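Local coordinates for putative uncharacterized protein (Mycobacterium avium, PDB 2Z6V) that is a sulfotransferase-family protein, STF9, of unknown function that probably transfers a sulfuryl group to an acceptor substrate, at residues Y336-R348 with M366-F378. Numbering follows the deposited sequence.
Sequences YHEMMRDPMDVMR and MRNWLAHHPQDRF
Met366 extends its chain beyond CG between Met344 and Met347: its CB lies 3.7 Å from Met344 SD, while its terminal CE meets Met347 CE, both side chains also touching Leu125. One residue on, the CG of Arg367 is brushed by the methyl of Met344, whose chain crosses it at about a right angle. The guanidinium of Arg367 comes to that of Arg348 with no bond between them; Glu363 forms a salt bridge with Arg348 NE and a long, weak ion pair with Arg367, which probably eases the like charges. Leu370 turns CD1 to Pro343 CG (3.6 Å) and also to Met344 CG. Here helices 343-348 and 366-371 run nearly antiparallel, 152° between their directions, on the flank of the parallel sheet of the sulfotransferase fold, whose edge strand 331-335 leads directly into helix 336-341. Past the helix, Gln375 meets Met340 at a slant and Pro343 from the opposite direction, and Asp376 O lies 3.3 Å from Met340 SD. A chi1 of -178° carries the Phe378 ring out to helix 336-341, where CE2 meets His337 CB and Arg341 lies over one face in a cation-pi contact, CZ 4.6 Å from the ring centroid; Glu409 salt-bridges the same guanidinium.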
ATOM      1  N   TYR A 336     -17.298  -5.256  -1.285  1.00 36.43           N
ATOM      2  CA  TYR A 336     -16.818  -6.419  -0.552  1.00 36.86           C
ATOM      3  C   TYR A 336     -17.840  -7.555  -0.608  1.00 37.29           C
ATOM      4  O   TYR A 336     -17.490  -8.712  -0.864  1.00 34.60           O
ATOM      5  CB  TYR A 336     -16.563  -6.040   0.906  1.00 37.29           C
ATOM      6  CG  TYR A 336     -16.185  -7.207   1.779  1.00 40.13           C
ATOM      7  CD1 TYR A 336     -14.994  -7.898   1.571  1.00 40.74           C
ATOM      8  CD2 TYR A 336     -17.024  -7.632   2.810  1.00 40.47           C
ATOM      9  CE1 TYR A 336     -14.643  -8.987   2.371  1.00 41.40           C
ATOM     10  CE2 TYR A 336     -16.683  -8.720   3.613  1.00 41.32           C
ATOM     11  CZ  TYR A 336     -15.491  -9.389   3.388  1.00 41.99           C
ATOM     12  OH  TYR A 336     -15.139 -10.453   4.186  1.00 45.70           O
ATOM     13  N   HIS A 337     -19.107  -7.222  -0.377  1.00 37.89           N
ATOM     14  CA  HIS A 337     -20.139  -8.235  -0.387  1.00 40.75           C
ATOM     15  C   HIS A 337     -20.305  -8.913  -1.740  1.00 41.95           C
ATOM     16  O   HIS A 337     -20.701 -10.069  -1.804  1.00 43.22           O
ATOM     17  CB  HIS A 337     -21.479  -7.664   0.106  1.00 41.68           C
ATOM     18  CG  HIS A 337     -22.058  -6.585  -0.760  1.00 43.31           C
ATOM     19  ND1 HIS A 337     -21.865  -5.242  -0.510  1.00 43.01           N
ATOM     20  CD2 HIS A 337     -22.863  -6.653  -1.848  1.00 41.11           C
ATOM     21  CE1 HIS A 337     -22.529  -4.531  -1.402  1.00 41.93           C
ATOM     22  NE2 HIS A 337     -23.144  -5.362  -2.224  1.00 42.28           N
ATOM     23  N   GLU A 338     -19.992  -8.206  -2.820  1.00 44.06           N
ATOM     24  CA  GLU A 338     -20.110  -8.789  -4.155  1.00 45.79           C
ATOM     25  C   GLU A 338     -18.890  -9.644  -4.451  1.00 47.02           C
ATOM     26  O   GLU A 338     -18.968 -10.650  -5.154  1.00 47.66           O
ATOM     27  CB  GLU A 338     -20.245  -7.693  -5.218  1.00 45.54           C
ATOM     28  CG  GLU A 338     -21.683  -7.258  -5.494  1.00 45.89           C
ATOM     29  CD  GLU A 338     -21.784  -6.156  -6.546  1.00 47.67           C
ATOM     30  OE1 GLU A 338     -21.077  -6.238  -7.577  1.00 45.86           O
ATOM     31  OE2 GLU A 338     -22.583  -5.210  -6.344  1.00 49.14           O
ATOM     32  N   MET A 339     -17.760  -9.239  -3.894  1.00 49.39           N
ATOM     33  CA  MET A 339     -16.510  -9.952  -4.089  1.00 52.14           C
ATOM     34  C   MET A 339     -16.543 -11.312  -3.378  1.00 53.34           C
ATOM     35  O   MET A 339     -15.849 -12.245  -3.779  1.00 53.47           O
ATOM     36  CB  MET A 339     -15.359  -9.099  -3.551  1.00 53.55           C
ATOM     37  CG  MET A 339     -14.099  -9.150  -4.385  1.00 56.06           C
ATOM     38  SD  MET A 339     -14.390  -8.643  -6.095  1.00 60.37           S
ATOM     39  CE  MET A 339     -13.208  -9.700  -6.978  1.00 56.32           C
ATOM     40  N   MET A 340     -17.355 -11.415  -2.328  1.00 54.50           N
ATOM     41  CA  MET A 340     -17.485 -12.657  -1.564  1.00 55.10           C
ATOM     42  C   MET A 340     -18.474 -13.629  -2.202  1.00 55.61           C
ATOM     43  O   MET A 340     -18.183 -14.817  -2.343  1.00 54.72           O
ATOM     44  CB  MET A 340     -17.947 -12.360  -0.134  1.00 55.80           C
ATOM     45  CG  MET A 340     -16.977 -11.534   0.697  1.00 58.06           C
ATOM     46  SD  MET A 340     -15.368 -12.326   0.911  1.00 59.49           S
ATOM     47  CE  MET A 340     -14.377 -11.440  -0.346  1.00 59.92           C
ATOM     48  N   ARG A 341     -19.643 -13.121  -2.585  1.00 56.29           N
ATOM     49  CA  ARG A 341     -20.684 -13.944  -3.195  1.00 57.14           C
ATOM     50  C   ARG A 341     -20.384 -14.395  -4.619  1.00 56.04           C
ATOM     51  O   ARG A 341     -20.793 -15.481  -5.025  1.00 56.86           O
ATOM     52  CB  ARG A 341     -22.026 -13.204  -3.172  1.00 59.59           C
ATOM     53  CG  ARG A 341     -22.604 -13.027  -1.775  1.00 64.53           C
ATOM     54  CD  ARG A 341     -23.963 -12.333  -1.809  1.00 68.87           C
ATOM     55  NE  ARG A 341     -24.629 -12.375  -0.507  1.00 72.16           N
ATOM     56  CZ  ARG A 341     -24.180 -11.773   0.590  1.00 74.08           C
ATOM     57  NH1 ARG A 341     -23.053 -11.070   0.554  1.00 75.07           N
ATOM     58  NH2 ARG A 341     -24.853 -11.882   1.728  1.00 74.77           N
ATOM     59  N   ASP A 342     -19.676 -13.575  -5.384  1.00 54.26           N
ATOM     60  CA  ASP A 342     -19.367 -13.963  -6.751  1.00 52.87           C
ATOM     61  C   ASP A 342     -18.311 -13.070  -7.396  1.00 51.02           C
ATOM     62  O   ASP A 342     -18.627 -12.137  -8.135  1.00 50.77           O
ATOM     63  CB  ASP A 342     -20.652 -13.958  -7.584  1.00 54.33           C
ATOM     64  CG  ASP A 342     -20.466 -14.591  -8.946  1.00 55.62           C
ATOM     65  OD1 ASP A 342     -19.422 -15.252  -9.163  1.00 56.81           O
ATOM     66  OD2 ASP A 342     -21.373 -14.434  -9.794  1.00 55.50           O
ATOM     67  N   PRO A 343     -17.031 -13.359  -7.124  1.00 49.19           N
ATOM     68  CA  PRO A 343     -15.913 -12.591  -7.671  1.00 47.83           C
ATOM     69  C   PRO A 343     -15.796 -12.646  -9.197  1.00 46.46           C
ATOM     70  O   PRO A 343     -15.484 -11.634  -9.832  1.00 46.10           O
ATOM     71  CB  PRO A 343     -14.703 -13.202  -6.964  1.00 47.52           C
ATOM     72  CG  PRO A 343     -15.129 -14.620  -6.748  1.00 47.27           C
ATOM     73  CD  PRO A 343     -16.542 -14.449  -6.263  1.00 47.32           C
ATOM     74  N   MET A 344     -16.039 -13.817  -9.785  1.00 43.53           N
ATOM     75  CA  MET A 344     -15.947 -13.950 -11.235  1.00 41.59           C
ATOM     76  C   MET A 344     -16.910 -13.008 -11.939  1.00 41.18           C
ATOM     77  O   MET A 344     -16.621 -12.519 -13.032  1.00 40.09           O
ATOM     78  CB  MET A 344     -16.219 -15.391 -11.674  1.00 42.16           C
ATOM     79  CG  MET A 344     -15.032 -16.316 -11.493  1.00 41.31           C
ATOM     80  SD  MET A 344     -13.497 -15.582 -12.118  1.00 42.58           S
ATOM     81  CE  MET A 344     -13.615 -15.921 -13.871  1.00 41.11           C
ATOM     82  N   ASP A 345     -18.058 -12.751 -11.319  1.00 40.94           N
ATOM     83  CA  ASP A 345     -19.024 -11.841 -11.915  1.00 40.61           C
ATOM     84  C   ASP A 345     -18.438 -10.435 -11.934  1.00 39.89           C
ATOM     85  O   ASP A 345     -18.541  -9.724 -12.937  1.00 40.68           O
ATOM     86  CB  ASP A 345     -20.332 -11.823 -11.131  1.00 42.53           C
ATOM     87  CG  ASP A 345     -21.328 -10.826 -11.703  1.00 45.11           C
ATOM     88  OD1 ASP A 345     -21.629 -10.914 -12.913  1.00 46.42           O
ATOM     89  OD2 ASP A 345     -21.805  -9.954 -10.948  1.00 46.52           O
ATOM     90  N   VAL A 346     -17.828 -10.038 -10.820  1.00 37.23           N
ATOM     91  CA  VAL A 346     -17.213  -8.722 -10.727  1.00 35.90           C
ATOM     92  C   VAL A 346     -16.131  -8.547 -11.793  1.00 36.29           C
ATOM     93  O   VAL A 346     -16.047  -7.499 -12.425  1.00 37.00           O
ATOM     94  CB  VAL A 346     -16.572  -8.486  -9.344  1.00 34.59           C
ATOM     95  CG1 VAL A 346     -15.868  -7.141  -9.330  1.00 33.21           C
ATOM     96  CG2 VAL A 346     -17.638  -8.527  -8.254  1.00 33.87           C
ATOM     97  N   MET A 347     -15.318  -9.579 -12.002  1.00 35.66           N
ATOM     98  CA  MET A 347     -14.244  -9.507 -12.980  1.00 35.40           C
ATOM     99  C   MET A 347     -14.750  -9.227 -14.391  1.00 36.78           C
ATOM    100  O   MET A 347     -14.238  -8.340 -15.077  1.00 36.70           O
ATOM    101  CB  MET A 347     -13.421 -10.799 -12.964  1.00 35.36           C
ATOM    102  CG  MET A 347     -12.799 -11.141 -11.600  1.00 37.38           C
ATOM    103  SD  MET A 347     -11.856  -9.778 -10.818  1.00 38.05           S
ATOM    104  CE  MET A 347     -10.509  -9.559 -11.982  1.00 36.10           C
ATOM    105  N   ARG A 348     -15.757  -9.976 -14.826  1.00 37.61           N
ATOM    106  CA  ARG A 348     -16.306  -9.783 -16.159  1.00 37.19           C
ATOM    107  C   ARG A 348     -16.800  -8.356 -16.325  1.00 37.28           C
ATOM    108  O   ARG A 348     -16.591  -7.738 -17.369  1.00 38.09           O
ATOM    109  CB  ARG A 348     -17.456 -10.761 -16.417  1.00 37.84           C
ATOM    110  CG  ARG A 348     -17.044 -12.206 -16.268  1.00 38.11           C
ATOM    111  CD  ARG A 348     -18.023 -13.189 -16.896  1.00 37.08           C
ATOM    112  NE  ARG A 348     -17.698 -14.535 -16.444  1.00 36.95           N
ATOM    113  CZ  ARG A 348     -18.139 -15.057 -15.305  1.00 37.45           C
ATOM    114  NH1 ARG A 348     -18.943 -14.347 -14.518  1.00 37.46           N
ATOM    115  NH2 ARG A 348     -17.737 -16.266 -14.926  1.00 38.06           N
ATOM    116  N   MET A 366      -8.244 -17.494 -13.456  1.00 38.94           N
ATOM    117  CA  MET A 366      -8.941 -16.845 -12.358  1.00 40.31           C
ATOM    118  C   MET A 366      -9.746 -17.867 -11.562  1.00 41.07           C
ATOM    119  O   MET A 366      -9.773 -17.824 -10.333  1.00 40.24           O
ATOM    120  CB  MET A 366      -9.874 -15.757 -12.882  1.00 38.57           C
ATOM    121  CG  MET A 366      -9.175 -14.688 -13.679  1.00 38.66           C
ATOM    122  SD  MET A 366     -10.247 -13.279 -13.916  1.00 39.78           S
ATOM    123  CE  MET A 366      -9.071 -12.009 -14.371  1.00 39.29           C
ATOM    124  N   ARG A 367     -10.403 -18.779 -12.275  1.00 43.38           N
ATOM    125  CA  ARG A 367     -11.208 -19.822 -11.644  1.00 44.19           C
ATOM    126  C   ARG A 367     -10.318 -20.802 -10.898  1.00 44.14           C
ATOM    127  O   ARG A 367     -10.654 -21.257  -9.804  1.00 42.01           O
ATOM    128  CB  ARG A 367     -12.023 -20.562 -12.701  1.00 44.80           C
ATOM    129  CG  ARG A 367     -13.382 -19.956 -12.946  1.00 46.77           C
ATOM    130  CD  ARG A 367     -13.942 -20.413 -14.272  1.00 48.74           C
ATOM    131  NE  ARG A 367     -15.339 -20.023 -14.432  1.00 51.27           N
ATOM    132  CZ  ARG A 367     -15.964 -19.968 -15.604  1.00 52.52           C
ATOM    133  NH1 ARG A 367     -15.305 -20.270 -16.718  1.00 50.65           N
ATOM    134  NH2 ARG A 367     -17.249 -19.626 -15.661  1.00 51.56           N
ATOM    135  N   ASN A 368      -9.177 -21.120 -11.497  1.00 45.41           N
ATOM    136  CA  ASN A 368      -8.238 -22.030 -10.870  1.00 48.13           C
ATOM    137  C   ASN A 368      -7.698 -21.420  -9.583  1.00 48.90           C
ATOM    138  O   ASN A 368      -7.454 -22.135  -8.607  1.00 50.65           O
ATOM    139  CB  ASN A 368      -7.079 -22.336 -11.812  1.00 51.12           C
ATOM    140  CG  ASN A 368      -5.901 -22.952 -11.088  1.00 54.96           C
ATOM    141  OD1 ASN A 368      -6.030 -23.991 -10.442  1.00 56.44           O
ATOM    142  ND2 ASN A 368      -4.741 -22.306 -11.185  1.00 58.29           N
ATOM    143  N   TRP A 369      -7.510 -20.101  -9.583  1.00 46.91           N
ATOM    144  CA  TRP A 369      -7.000 -19.423  -8.404  1.00 44.78           C
ATOM    145  C   TRP A 369      -8.028 -19.469  -7.281  1.00 45.61           C
ATOM    146  O   TRP A 369      -7.700 -19.824  -6.152  1.00 47.23           O
ATOM    147  CB  TRP A 369      -6.654 -17.963  -8.717  1.00 43.13           C
ATOM    148  CG  TRP A 369      -5.860 -17.313  -7.621  1.00 39.35           C
ATOM    149  CD1 TRP A 369      -4.503 -17.352  -7.456  1.00 38.59           C
ATOM    150  CD2 TRP A 369      -6.383 -16.635  -6.475  1.00 37.72           C
ATOM    151  NE1 TRP A 369      -4.150 -16.749  -6.273  1.00 36.30           N
ATOM    152  CE2 TRP A 369      -5.284 -16.300  -5.650  1.00 37.38           C
ATOM    153  CE3 TRP A 369      -7.675 -16.281  -6.060  1.00 38.42           C
ATOM    154  CZ2 TRP A 369      -5.437 -15.630  -4.432  1.00 38.32           C
ATOM    155  CZ3 TRP A 369      -7.831 -15.614  -4.849  1.00 39.56           C
ATOM    156  CH2 TRP A 369      -6.714 -15.295  -4.047  1.00 40.70           C
ATOM    157  N   LEU A 370      -9.272 -19.117  -7.591  1.00 45.71           N
ATOM    158  CA  LEU A 370     -10.346 -19.115  -6.596  1.00 47.37           C
ATOM    159  C   LEU A 370     -10.594 -20.492  -5.983  1.00 49.60           C
ATOM    160  O   LEU A 370     -10.916 -20.612  -4.798  1.00 48.82           O
ATOM    161  CB  LEU A 370     -11.646 -18.617  -7.225  1.00 45.03           C
ATOM    162  CG  LEU A 370     -11.756 -17.124  -7.519  1.00 45.40           C
ATOM    163  CD1 LEU A 370     -12.918 -16.864  -8.470  1.00 42.84           C
ATOM    164  CD2 LEU A 370     -11.931 -16.372  -6.204  1.00 43.28           C
ATOM    165  N   ALA A 371     -10.452 -21.526  -6.804  1.00 51.99           N
ATOM    166  CA  ALA A 371     -10.664 -22.892  -6.356  1.00 54.35           C
ATOM    167  C   ALA A 371      -9.643 -23.261  -5.293  1.00 56.83           C
ATOM    168  O   ALA A 371      -9.958 -23.963  -4.332  1.00 56.78           O
ATOM    169  CB  ALA A 371     -10.554 -23.845  -7.533  1.00 53.58           C
ATOM    170  N   HIS A 372      -8.416 -22.777  -5.472  1.00 58.68           N
ATOM    171  CA  HIS A 372      -7.335 -23.073  -4.541  1.00 59.50           C
ATOM    172  C   HIS A 372      -7.191 -22.047  -3.426  1.00 58.14           C
ATOM    173  O   HIS A 372      -6.288 -22.144  -2.602  1.00 56.84           O
ATOM    174  CB  HIS A 372      -6.019 -23.198  -5.309  1.00 62.44           C
ATOM    175  CG  HIS A 372      -6.003 -24.332  -6.286  1.00 67.68           C
ATOM    176  ND1 HIS A 372      -4.926 -24.594  -7.107  1.00 69.55           N
ATOM    177  CD2 HIS A 372      -6.930 -25.281  -6.566  1.00 68.75           C
ATOM    178  CE1 HIS A 372      -5.190 -25.654  -7.850  1.00 71.00           C
ATOM    179  NE2 HIS A 372      -6.399 -26.090  -7.541  1.00 71.59           N
ATOM    180  N   HIS A 373      -8.079 -21.064  -3.397  1.00 57.79           N
ATOM    181  CA  HIS A 373      -8.015 -20.054  -2.354  1.00 58.14           C
ATOM    182  C   HIS A 373      -9.402 -19.680  -1.855  1.00 61.43           C
ATOM    183  O   HIS A 373      -9.917 -18.600  -2.154  1.00 60.68           O
ATOM    184  CB  HIS A 373      -7.280 -18.807  -2.856  1.00 53.55           C
ATOM    185  CG  HIS A 373      -5.862 -19.063  -3.264  1.00 49.56           C
ATOM    186  ND1 HIS A 373      -5.516 -19.504  -4.524  1.00 48.12           N
ATOM    187  CD2 HIS A 373      -4.703 -18.958  -2.572  1.00 47.35           C
ATOM    188  CE1 HIS A 373      -4.206 -19.658  -4.591  1.00 47.07           C
ATOM    189  NE2 HIS A 373      -3.689 -19.334  -3.420  1.00 47.42           N
ATOM    190  N   PRO A 374     -10.029 -20.576  -1.081  1.00 65.03           N
ATOM    191  CA  PRO A 374     -11.366 -20.284  -0.561  1.00 68.15           C
ATOM    192  C   PRO A 374     -11.346 -18.968   0.205  1.00 71.43           C
ATOM    193  O   PRO A 374     -10.339 -18.610   0.822  1.00 70.81           O
ATOM    194  CB  PRO A 374     -11.662 -21.490   0.330  1.00 67.27           C
ATOM    195  CG  PRO A 374     -10.298 -21.916   0.790  1.00 67.01           C
ATOM    196  CD  PRO A 374      -9.488 -21.806  -0.478  1.00 66.11           C
ATOM    197  N   GLN A 375     -12.457 -18.244   0.155  1.00 75.28           N
ATOM    198  CA  GLN A 375     -12.551 -16.960   0.830  1.00 79.05           C
ATOM    199  C   GLN A 375     -13.539 -17.012   1.983  1.00 80.86           C
ATOM    200  O   GLN A 375     -14.508 -17.771   1.945  1.00 81.06           O
ATOM    201  CB  GLN A 375     -12.968 -15.884  -0.172  1.00 79.76           C
ATOM    202  CG  GLN A 375     -14.266 -16.200  -0.888  1.00 81.96           C
ATOM    203  CD  GLN A 375     -14.539 -15.262  -2.047  1.00 83.51           C
ATOM    204  OE1 GLN A 375     -14.591 -14.043  -1.876  1.00 84.89           O
ATOM    205  NE2 GLN A 375     -14.718 -15.829  -3.237  1.00 83.15           N
ATOM    206  N   ASP A 376     -13.281 -16.201   3.006  1.00 83.43           N
ATOM    207  CA  ASP A 376     -14.144 -16.136   4.183  1.00 85.70           C
ATOM    208  C   ASP A 376     -15.559 -15.698   3.809  1.00 86.10           C
ATOM    209  O   ASP A 376     -15.769 -14.604   3.282  1.00 86.62           O
ATOM    210  CB  ASP A 376     -13.560 -15.166   5.222  1.00 86.81           C
ATOM    211  CG  ASP A 376     -12.261 -15.672   5.838  1.00 88.10           C
ATOM    212  OD1 ASP A 376     -11.704 -14.974   6.715  1.00 88.26           O
ATOM    213  OD2 ASP A 376     -11.794 -16.764   5.450  1.00 88.90           O
ATOM    214  N   ARG A 377     -16.523 -16.567   4.086  1.00 86.28           N
ATOM    215  CA  ARG A 377     -17.924 -16.300   3.794  1.00 86.30           C
ATOM    216  C   ARG A 377     -18.309 -14.924   4.340  1.00 85.19           C
ATOM    217  O   ARG A 377     -17.696 -14.433   5.288  1.00 84.79           O
ATOM    218  CB  ARG A 377     -18.789 -17.383   4.448  1.00 87.98           C
ATOM    219  CG  ARG A 377     -20.187 -17.533   3.874  1.00 90.31           C
ATOM    220  CD  ARG A 377     -20.967 -18.606   4.629  1.00 92.31           C
ATOM    221  NE  ARG A 377     -22.121 -19.095   3.875  1.00 94.21           N
ATOM    222  CZ  ARG A 377     -22.037 -19.825   2.764  1.00 94.93           C
ATOM    223  NH1 ARG A 377     -20.851 -20.158   2.270  1.00 94.42           N
ATOM    224  NH2 ARG A 377     -23.141 -20.223   2.145  1.00 95.46           N
ATOM    225  N   PHE A 378     -19.312 -14.296   3.733  1.00 83.80           N
ATOM    226  CA  PHE A 378     -19.774 -12.990   4.193  1.00 82.63           C
ATOM    227  C   PHE A 378     -20.529 -13.242   5.495  1.00 82.10           C
ATOM    228  O   PHE A 378     -21.445 -14.062   5.531  1.00 81.83           O
ATOM    229  CB  PHE A 378     -20.697 -12.356   3.138  1.00 82.29           C
ATOM    230  CG  PHE A 378     -21.201 -10.981   3.504  1.00 80.73           C
ATOM    231  CD1 PHE A 378     -22.251 -10.822   4.404  1.00 79.84           C
ATOM    232  CD2 PHE A 378     -20.615  -9.844   2.954  1.00 79.64           C
ATOM    233  CE1 PHE A 378     -22.711  -9.552   4.749  1.00 79.15           C
ATOM    234  CE2 PHE A 378     -21.066  -8.570   3.292  1.00 78.77           C
ATOM    235  CZ  PHE A 378     -22.116  -8.425   4.191  1.00 78.89           C
TER